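Local coordinates for transcriptional activator of comK gene (Bacillus halodurans, PDB 2HQB), which probably acts as a membrane-attached, ligand-binding lipoprotein associated with activation of the comK gene, at residues G9-D14 with Q50-R55; Y192-V197 with A215-S220; G143-A148 with S154-R159. All coordinates share one frame; numbering follows the deposited sequence.

The chain illustrates how the two alpha/beta lobes of the type I periplasmic-binding-protein fold are each held by helices and loops packed around a sheet. Contact 1 comes first along the chain and lies in the lobe built on the parallel sheet that contains strand 7-11. Contact 3 follows, then contact 2, both in the other lobe, where strand 155-160 and strands 206-211 and 222-228 belong to a single mixed sheet. The centres of contacts 2 and 3 are about 20 Å apart, against about 31 Å from contact 1 to contact 2 and about 38 Å from contact 1 to contact 3. None touches another, though contacts 2 and 3 come within about 6 Å at their nearest atoms.

Contact 1 (G9-D14 with Q50-R55); sequences GLLVED and QKAHRR
Leu11, on strand 7-11, reaches helix 49-61 with both of its methyl groups, and each finds a different residue of the helix. CD1 approaches Ala52, lying 4.2 Å from Ala52 CB and about as far from its carbonyl oxygen, while CD2 rests 4.1 Å from Arg55 CB. The fork of the leucine thus bridges two positions one helical turn apart. With chi1 at -67°, CG stands anti to the carbonyl carbon, and the branched end extends from the strand to the helix surface. These are van der Waals contacts between apolar groups, with the Leu11 and Ala52 CA atoms 7.4 Å apart.

Arg55 contributes the base of its side chain. Its CB starts toward the strand, but the chain bends at chi2 (-69°) and carries the guanidinium away, so that the hydrocarbon root packs while the charge is kept off the leucine. The two side chains cross at about a right angle. The helical spacing that presents Ala52 and Arg55 together is held by bonds such as Arg55 N to Lys51 O, 2.8 Å.

Farther out, Phe74 and Phe78 of helix 73-79 also touch Leu11, and Tyr77 of the same helix touches Ala52, which contributes to the burial of both residues. Leu10, the preceding residue, packs instead on Ala25 and Leu29 of helix 23-35. Such alternation fits a sheet sandwiched between helices. Helix 49-61 connects strands 39-43 and 66-69, which lie on either side of strand 7-11, and the contact is characteristic of a beta-alpha-beta crossover in a Rossmann-like lobe.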
loop_
_atom_site.group_PDB
_atom_site.type_symbol
_atom_site.label_atom_id
_atom_site.label_comp_id
_atom_site.label_asym_id
_atom_site.label_seq_id
_atom_site.Cartn_x
_atom_site.Cartn_y
_atom_site.Cartn_z
ATOM N N GLY A 9 -16.541 -7.935 -10.623
ATOM C CA GLY A 9 -16.664 -8.706 -9.398
ATOM C C GLY A 9 -15.389 -8.547 -8.549
ATOM O O GLY A 9 -14.294 -8.244 -9.076
ATOM N N LEU A 10 -15.525 -8.708 -7.235
ATOM C CA LEU A 10 -14.377 -8.627 -6.354
ATOM C C LEU A 10 -14.404 -9.775 -5.373
ATOM O O LEU A 10 -15.419 -10.048 -4.741
ATOM C CB LEU A 10 -14.347 -7.304 -5.576
ATOM C CG LEU A 10 -13.284 -7.206 -4.456
ATOM C CD1 LEU A 10 -11.898 -7.358 -5.055
ATOM C CD2 LEU A 10 -13.409 -5.882 -3.734
ATOM N N LEU A 11 -13.296 -10.485 -5.277
ATOM C CA LEU A 11 -13.218 -11.547 -4.304
ATOM C C LEU A 11 -12.335 -10.945 -3.225
ATOM O O LEU A 11 -11.359 -10.266 -3.524
ATOM C CB LEU A 11 -12.552 -12.789 -4.865
ATOM C CG LEU A 11 -13.268 -13.552 -5.968
ATOM C CD1 LEU A 11 -12.539 -14.833 -6.130
ATOM C CD2 LEU A 11 -14.755 -13.799 -5.621
ATOM N N VAL A 12 -12.696 -11.171 -1.969
ATOM C CA VAL A 12 -11.929 -10.648 -0.860
ATOM C C VAL A 12 -11.857 -11.740 0.221
ATOM O O VAL A 12 -12.750 -12.575 0.338
ATOM C CB VAL A 12 -12.569 -9.348 -0.387
ATOM C CG1 VAL A 12 -13.710 -9.613 0.542
ATOM C CG2 VAL A 12 -11.558 -8.495 0.218
ATOM N N GLU A 13 -10.764 -11.794 0.968
ATOM C CA GLU A 13 -10.647 -12.834 1.991
ATOM C C GLU A 13 -10.576 -12.180 3.357
ATOM O O GLU A 13 -10.302 -10.985 3.451
ATOM C CB GLU A 13 -9.392 -13.654 1.751
ATOM C CG GLU A 13 -8.137 -12.910 2.124
ATOM C CD GLU A 13 -6.886 -13.650 1.717
ATOM O OE1 GLU A 13 -6.747 -14.864 2.040
ATOM O OE2 GLU A 13 -6.038 -12.996 1.070
ATOM N N ASP A 14 -10.784 -12.951 4.418
ATOM C CA ASP A 14 -10.774 -12.380 5.768
ATOM C C ASP A 14 -9.442 -11.728 6.207
ATOM O O ASP A 14 -8.403 -12.374 6.147
ATOM C CB ASP A 14 -11.253 -13.466 6.726
ATOM C CG ASP A 14 -12.764 -13.800 6.526
ATOM O OD1 ASP A 14 -13.600 -12.888 6.737
ATOM O OD2 ASP A 14 -13.122 -14.951 6.155
ATOM N N GLN A 50 -11.131 -23.633 -3.405
ATOM C CA GLN A 50 -12.481 -24.187 -3.506
ATOM C C GLN A 50 -13.545 -23.110 -3.645
ATOM O O GLN A 50 -14.236 -23.036 -4.665
ATOM C CB GLN A 50 -12.797 -25.054 -2.275
ATOM C CG GLN A 50 -14.278 -25.539 -2.194
ATOM C CD GLN A 50 -14.805 -25.770 -0.748
ATOM O OE1 GLN A 50 -14.899 -24.828 0.073
ATOM N NE2 GLN A 50 -15.156 -27.029 -0.444
ATOM N N LYS A 51 -13.668 -22.279 -2.611
ATOM C CA LYS A 51 -14.660 -21.214 -2.591
ATOM C C LYS A 51 -14.415 -20.258 -3.736
ATOM O O LYS A 51 -15.346 -19.863 -4.435
ATOM C CB LYS A 51 -14.603 -20.423 -1.280
ATOM C CG LYS A 51 -14.978 -21.188 -0.026
ATOM C CD LYS A 51 -14.437 -20.495 1.234
ATOM C CE LYS A 51 -14.547 -21.382 2.472
ATOM N NZ LYS A 51 -13.638 -20.909 3.555
ATOM N N ALA A 52 -13.155 -19.880 -3.919
ATOM C CA ALA A 52 -12.805 -18.941 -4.960
ATOM C C ALA A 52 -13.327 -19.456 -6.290
ATOM O O ALA A 52 -13.944 -18.704 -7.037
ATOM C CB ALA A 52 -11.287 -18.732 -4.995
ATOM N N HIS A 53 -13.106 -20.734 -6.580
ATOM C CA HIS A 53 -13.588 -21.290 -7.849
ATOM C C HIS A 53 -15.104 -21.281 -7.985
ATOM O O HIS A 53 -15.614 -20.931 -9.048
ATOM C CB HIS A 53 -13.083 -22.717 -8.083
ATOM C CG HIS A 53 -11.634 -22.783 -8.434
ATOM N ND1 HIS A 53 -10.907 -21.665 -8.790
ATOM C CD2 HIS A 53 -10.761 -23.816 -8.432
ATOM C CE1 HIS A 53 -9.646 -22.006 -8.981
ATOM N NE2 HIS A 53 -9.531 -23.304 -8.770
ATOM N N ARG A 54 -15.807 -21.675 -6.923
ATOM C CA ARG A 54 -17.260 -21.674 -6.933
ATOM C C ARG A 54 -17.782 -20.252 -7.159
ATOM O O ARG A 54 -18.628 -20.029 -8.033
ATOM C CB ARG A 54 -17.840 -22.161 -5.602
ATOM C CG ARG A 54 -17.452 -23.549 -5.128
ATOM C CD ARG A 54 -17.964 -23.720 -3.684
ATOM N NE ARG A 54 -17.279 -24.767 -2.929
ATOM C CZ ARG A 54 -17.392 -26.067 -3.180
ATOM N NH1 ARG A 54 -18.169 -26.500 -4.172
ATOM N NH2 ARG A 54 -16.727 -26.940 -2.436
ATOM N N ARG A 55 -17.291 -19.290 -6.373
ATOM C CA ARG A 55 -17.764 -17.914 -6.487
ATOM C C ARG A 55 -17.424 -17.282 -7.821
ATOM O O ARG A 55 -17.943 -16.228 -8.162
ATOM C CB ARG A 55 -17.218 -17.048 -5.351
ATOM C CG ARG A 55 -17.579 -17.525 -3.959
ATOM C CD ARG A 55 -19.069 -17.388 -3.614
ATOM N NE ARG A 55 -19.431 -18.143 -2.400
ATOM C CZ ARG A 55 -19.864 -19.409 -2.393
ATOM N NH1 ARG A 55 -20.000 -20.053 -3.548
ATOM N NH2 ARG A 55 -20.131 -20.045 -1.239
#

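Contact 2 (Y192-V197 with A215-S220); sequences YHVPVV and ADLGGS
Val194 and Leu217 meet where a loop folds against the first turn of a helix, in the lobe of this periplasmic-binding-protein fold built on the mixed sheet: the residues after strand 206-211 lean on the start of helix 193-203 before the chain enters strand 222-228. Leu217 gives up the most surface to the contact, followed by Val194 and then Val197.

The principal meeting is methyl to methyl, with Val194 CG2 3.9 Å from Leu217 CD2. On the valine, CG1 takes the place anti to the backbone N (chi1 178°), which leaves CG2, anti to the carbonyl carbon, as the branch that faces the loop. The leucine comes across it at about a right angle. Leu217 is poorly ordered and largely solvent-exposed, so this pairing is best read as a loose apolar cover at the surface.

Val197, one turn farther along the helix, is buried and meets the loop backbone: its CG1 lies 4.4 Å from Leu217 O. Beside it, Gly218 has no side chain to hold the two backbones apart, and the CA atoms of Val197 and Gly218 are 7.1 Å from each other. The valine pair is brought to one side of the helix by the winding of the first turn, in which Val197 N donates to His193 O at 2.8 Å.

That turn also has an aromatic element. His193 uses ND1 in a hydrogen bond to Pro187 O, in the loop before the helix, and its side chain touches Gln214 just ahead of 215-220. Over one face of this imidazole, displaced toward the rim, Val197 CG2 sits 3.5 Å above the ring plane.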
loop_
_atom_site.group_PDB
_atom_site.type_symbol
_atom_site.label_atom_id
_atom_site.label_comp_id
_atom_site.label_asym_id
_atom_site.label_seq_id
_atom_site.Cartn_x
_atom_site.Cartn_y
_atom_site.Cartn_z
ATOM N N TYR A 192 -1.143 -3.606 12.345
ATOM C CA TYR A 192 -0.903 -2.942 13.635
ATOM C C TYR A 192 -0.614 -1.487 13.583
ATOM O O TYR A 192 -0.395 -0.874 14.609
ATOM C CB TYR A 192 0.252 -3.616 14.370
ATOM C CG TYR A 192 1.515 -3.631 13.563
ATOM C CD1 TYR A 192 2.209 -2.435 13.270
ATOM C CD2 TYR A 192 1.994 -4.830 13.024
ATOM C CE1 TYR A 192 3.347 -2.454 12.446
ATOM C CE2 TYR A 192 3.130 -4.863 12.197
ATOM C CZ TYR A 192 3.796 -3.674 11.912
ATOM O OH TYR A 192 4.883 -3.714 11.075
ATOM N N HIS A 193 -0.611 -0.929 12.389
ATOM C CA HIS A 193 -0.302 0.465 12.204
ATOM C C HIS A 193 -0.943 1.435 13.207
ATOM O O HIS A 193 -0.215 2.155 13.912
ATOM C CB HIS A 193 -0.627 0.864 10.775
ATOM C CG HIS A 193 -0.225 2.260 10.442
ATOM N ND1 HIS A 193 1.077 2.605 10.151
ATOM C CD2 HIS A 193 -0.945 3.402 10.385
ATOM C CE1 HIS A 193 1.141 3.906 9.930
ATOM N NE2 HIS A 193 -0.072 4.414 10.064
ATOM N N VAL A 194 -2.274 1.472 13.291
ATOM C CA VAL A 194 -2.908 2.385 14.248
ATOM C C VAL A 194 -2.505 2.100 15.705
ATOM O O VAL A 194 -2.030 3.003 16.406
ATOM C CB VAL A 194 -4.382 2.350 14.144
ATOM C CG1 VAL A 194 -4.956 3.257 15.174
ATOM C CG2 VAL A 194 -4.805 2.823 12.763
ATOM N N PRO A 195 -2.695 0.857 16.190
ATOM C CA PRO A 195 -2.296 0.543 17.565
ATOM C C PRO A 195 -0.964 1.238 17.920
ATOM O O PRO A 195 -0.836 1.868 18.968
ATOM C CB PRO A 195 -2.131 -0.969 17.526
ATOM C CG PRO A 195 -3.230 -1.397 16.623
ATOM C CD PRO A 195 -3.235 -0.338 15.521
ATOM N N VAL A 196 0.012 1.134 17.019
ATOM C CA VAL A 196 1.320 1.735 17.229
ATOM C C VAL A 196 1.314 3.246 17.024
ATOM O O VAL A 196 2.024 3.950 17.735
ATOM C CB VAL A 196 2.407 1.098 16.305
ATOM C CG1 VAL A 196 3.667 1.938 16.323
ATOM C CG2 VAL A 196 2.738 -0.323 16.760
ATOM N N VAL A 197 0.536 3.758 16.067
ATOM C CA VAL A 197 0.496 5.208 15.860
ATOM C C VAL A 197 -0.037 5.849 17.131
ATOM O O VAL A 197 0.501 6.840 17.616
ATOM C CB VAL A 197 -0.400 5.620 14.653
ATOM C CG1 VAL A 197 -0.776 7.046 14.764
ATOM C CG2 VAL A 197 0.362 5.495 13.390
ATOM N N ALA A 215 -3.645 11.138 8.275
ATOM C CA ALA A 215 -3.592 12.398 9.010
ATOM C C ALA A 215 -4.742 12.565 9.986
ATOM O O ALA A 215 -4.526 12.807 11.163
ATOM C CB ALA A 215 -3.552 13.550 8.056
ATOM N N ASP A 216 -5.971 12.420 9.511
ATOM C CA ASP A 216 -7.120 12.573 10.388
ATOM C C ASP A 216 -7.270 11.479 11.452
ATOM O O ASP A 216 -7.969 11.655 12.448
ATOM C CB ASP A 216 -8.360 12.720 9.522
ATOM C CG ASP A 216 -8.298 13.986 8.657
ATOM O OD1 ASP A 216 -8.384 15.105 9.223
ATOM O OD2 ASP A 216 -8.138 13.872 7.418
ATOM N N LEU A 217 -6.587 10.359 11.248
ATOM C CA LEU A 217 -6.604 9.245 12.202
ATOM C C LEU A 217 -5.209 9.245 12.852
ATOM O O LEU A 217 -4.373 8.341 12.667
ATOM C CB LEU A 217 -6.867 7.928 11.477
ATOM C CG LEU A 217 -7.383 6.787 12.354
ATOM C CD1 LEU A 217 -8.812 7.113 12.865
ATOM C CD2 LEU A 217 -7.361 5.486 11.526
ATOM N N GLY A 218 -5.008 10.318 13.603
ATOM C CA GLY A 218 -3.789 10.637 14.313
ATOM C C GLY A 218 -4.015 12.129 14.205
ATOM O O GLY A 218 -5.182 12.537 14.160
ATOM N N GLY A 219 -2.969 12.943 14.118
ATOM C CA GLY A 219 -3.208 14.363 13.976
ATOM C C GLY A 219 -2.074 15.157 14.539
ATOM O O GLY A 219 -1.886 15.205 15.775
ATOM N N SER A 220 -1.321 15.778 13.629
ATOM C CA SER A 220 -0.128 16.563 13.957
ATOM C C SER A 220 0.985 15.631 14.470
ATOM O O SER A 220 2.112 16.071 14.669
ATOM C CB SER A 220 -0.410 17.638 15.009
ATOM O OG SER A 220 0.071 17.242 16.288
#

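Contact 3 (G143-A148 with S154-R159); sequences GFVDGA and SEAFVR
Near the end of helix 139-150 the chain turns back on itself, and Ala148 O accepts a hydrogen bond from Ser154 N at 2.8 Å, with the donor almost in line with the carbonyl (C=O...N 177°) and an N-H...O angle of 152°. From there the strand passes back beside the helix, the CA atoms of Val145 and Ala156 being 5.7 Å apart.

Val145 carries the side-chain packing through a single methyl group. Its CG2 points between two alternate residues of the strand, 3.4 Å from Ala156 CB and 4.0 Å from Val158 CG2. In Val158, CG1 is anti to the backbone N (chi1 -180°), which turns CG2 toward the helix; the two valines cross at about a right angle. Ser154 adds its CB, 3.8 Å from Ala148 O, beside the backbone bond.

The arrangement closes the beta-alpha-beta unit of strand 128-133, helix 139-150 and strand 155-160, the last being an outermost strand of its sheet. Phe144 of the helix stacks with Tyr186 of strand 184-186. Phe157 and Arg159 pair through their backbones with strand 128-133, while their side chains pack against helix 167-178. On the other face lie helix 139-150 itself and helix 110-122, whose Ala121 touches Ala148 and Ser154, so the edge strand lies between helical layers.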
loop_
_atom_site.group_PDB
_atom_site.type_symbol
_atom_site.label_atom_id
_atom_site.label_comp_id
_atom_site.label_asym_id
_atom_site.label_seq_id
_atom_site.Cartn_x
_atom_site.Cartn_y
_atom_site.Cartn_z
ATOM N N GLY A 143 14.172 1.954 1.268
ATOM C CA GLY A 143 13.961 3.324 0.889
ATOM C C GLY A 143 13.825 4.229 2.080
ATOM O O GLY A 143 14.159 5.390 1.974
ATOM N N PHE A 144 13.347 3.715 3.207
ATOM C CA PHE A 144 13.170 4.556 4.391
ATOM C C PHE A 144 14.506 4.940 4.989
ATOM O O PHE A 144 14.762 6.095 5.250
ATOM C CB PHE A 144 12.352 3.844 5.463
ATOM C CG PHE A 144 11.986 4.726 6.621
ATOM C CD1 PHE A 144 10.854 5.551 6.556
ATOM C CD2 PHE A 144 12.760 4.723 7.793
ATOM C CE1 PHE A 144 10.477 6.371 7.663
ATOM C CE2 PHE A 144 12.406 5.530 8.907
ATOM C CZ PHE A 144 11.251 6.358 8.838
ATOM N N VAL A 145 15.321 3.932 5.244
ATOM C CA VAL A 145 16.667 4.078 5.795
ATOM C C VAL A 145 17.489 5.018 4.892
ATOM O O VAL A 145 18.161 5.947 5.369
ATOM C CB VAL A 145 17.332 2.686 5.861
ATOM C CG1 VAL A 145 18.813 2.783 5.592
ATOM C CG2 VAL A 145 17.037 2.049 7.198
ATOM N N ASP A 146 17.420 4.775 3.586
ATOM C CA ASP A 146 18.143 5.607 2.653
ATOM C C ASP A 146 17.687 7.064 2.736
ATOM O O ASP A 146 18.495 7.968 2.584
ATOM C CB ASP A 146 17.998 5.071 1.227
ATOM C CG ASP A 146 18.608 3.683 1.061
ATOM O OD1 ASP A 146 19.455 3.285 1.888
ATOM O OD2 ASP A 146 18.241 2.986 0.088
ATOM N N GLY A 147 16.404 7.301 2.973
ATOM C CA GLY A 147 15.935 8.670 3.094
ATOM C C GLY A 147 16.506 9.299 4.364
ATOM O O GLY A 147 16.980 10.431 4.360
ATOM N N ALA A 148 16.476 8.575 5.470
ATOM C CA ALA A 148 16.994 9.121 6.707
ATOM C C ALA A 148 18.515 9.184 6.653
ATOM O O ALA A 148 19.169 9.555 7.633
ATOM C CB ALA A 148 16.542 8.289 7.891
ATOM N N SER A 154 20.750 10.261 9.848
ATOM C CA SER A 154 20.261 9.804 11.144
ATOM C C SER A 154 20.352 8.278 11.220
ATOM O O SER A 154 19.943 7.574 10.301
ATOM C CB SER A 154 18.802 10.218 11.343
ATOM O OG SER A 154 18.609 11.560 10.965
ATOM N N GLU A 155 20.893 7.766 12.315
ATOM C CA GLU A 155 20.988 6.327 12.497
ATOM C C GLU A 155 19.570 5.732 12.503
ATOM O O GLU A 155 18.756 6.059 13.381
ATOM C CB GLU A 155 21.684 5.993 13.820
ATOM C CG GLU A 155 21.369 4.607 14.306
ATOM C CD GLU A 155 22.387 4.055 15.286
ATOM O OE1 GLU A 155 22.603 4.671 16.366
ATOM O OE2 GLU A 155 22.962 2.981 14.961
ATOM N N ALA A 156 19.295 4.852 11.532
ATOM C CA ALA A 156 17.987 4.204 11.383
ATOM C C ALA A 156 17.849 2.860 12.103
ATOM O O ALA A 156 18.717 2.015 12.031
ATOM C CB ALA A 156 17.671 4.033 9.902
ATOM N N PHE A 157 16.745 2.674 12.809
ATOM C CA PHE A 157 16.514 1.421 13.502
ATOM C C PHE A 157 15.375 0.655 12.857
ATOM O O PHE A 157 14.263 1.159 12.745
ATOM C CB PHE A 157 16.159 1.658 14.958
ATOM C CG PHE A 157 17.275 2.176 15.761
ATOM C CD1 PHE A 157 17.835 3.412 15.471
ATOM C CD2 PHE A 157 17.745 1.460 16.845
ATOM C CE1 PHE A 157 18.851 3.935 16.262
ATOM C CE2 PHE A 157 18.763 1.975 17.641
ATOM C CZ PHE A 157 19.316 3.212 17.356
ATOM N N VAL A 158 15.663 -0.574 12.452
ATOM C CA VAL A 158 14.673 -1.429 11.826
ATOM C C VAL A 158 14.427 -2.636 12.694
ATOM O O VAL A 158 15.351 -3.358 13.017
ATOM C CB VAL A 158 15.144 -1.925 10.465
ATOM C CG1 VAL A 158 14.091 -2.802 9.851
ATOM C CG2 VAL A 158 15.436 -0.752 9.565
ATOM N N ARG A 159 13.172 -2.819 13.089
ATOM C CA ARG A 159 12.735 -3.968 13.885
ATOM C C ARG A 159 11.663 -4.663 13.054
ATOM O O ARG A 159 10.836 -4.015 12.422
ATOM C CB ARG A 159 12.138 -3.541 15.233
ATOM C CG ARG A 159 13.145 -2.979 16.228
ATOM C CD ARG A 159 14.343 -3.898 16.388
ATOM N NE ARG A 159 15.545 -3.321 15.794
ATOM C CZ ARG A 159 16.573 -2.860 16.501
ATOM N NH1 ARG A 159 16.554 -2.906 17.832
ATOM N NH2 ARG A 159 17.625 -2.354 15.879
#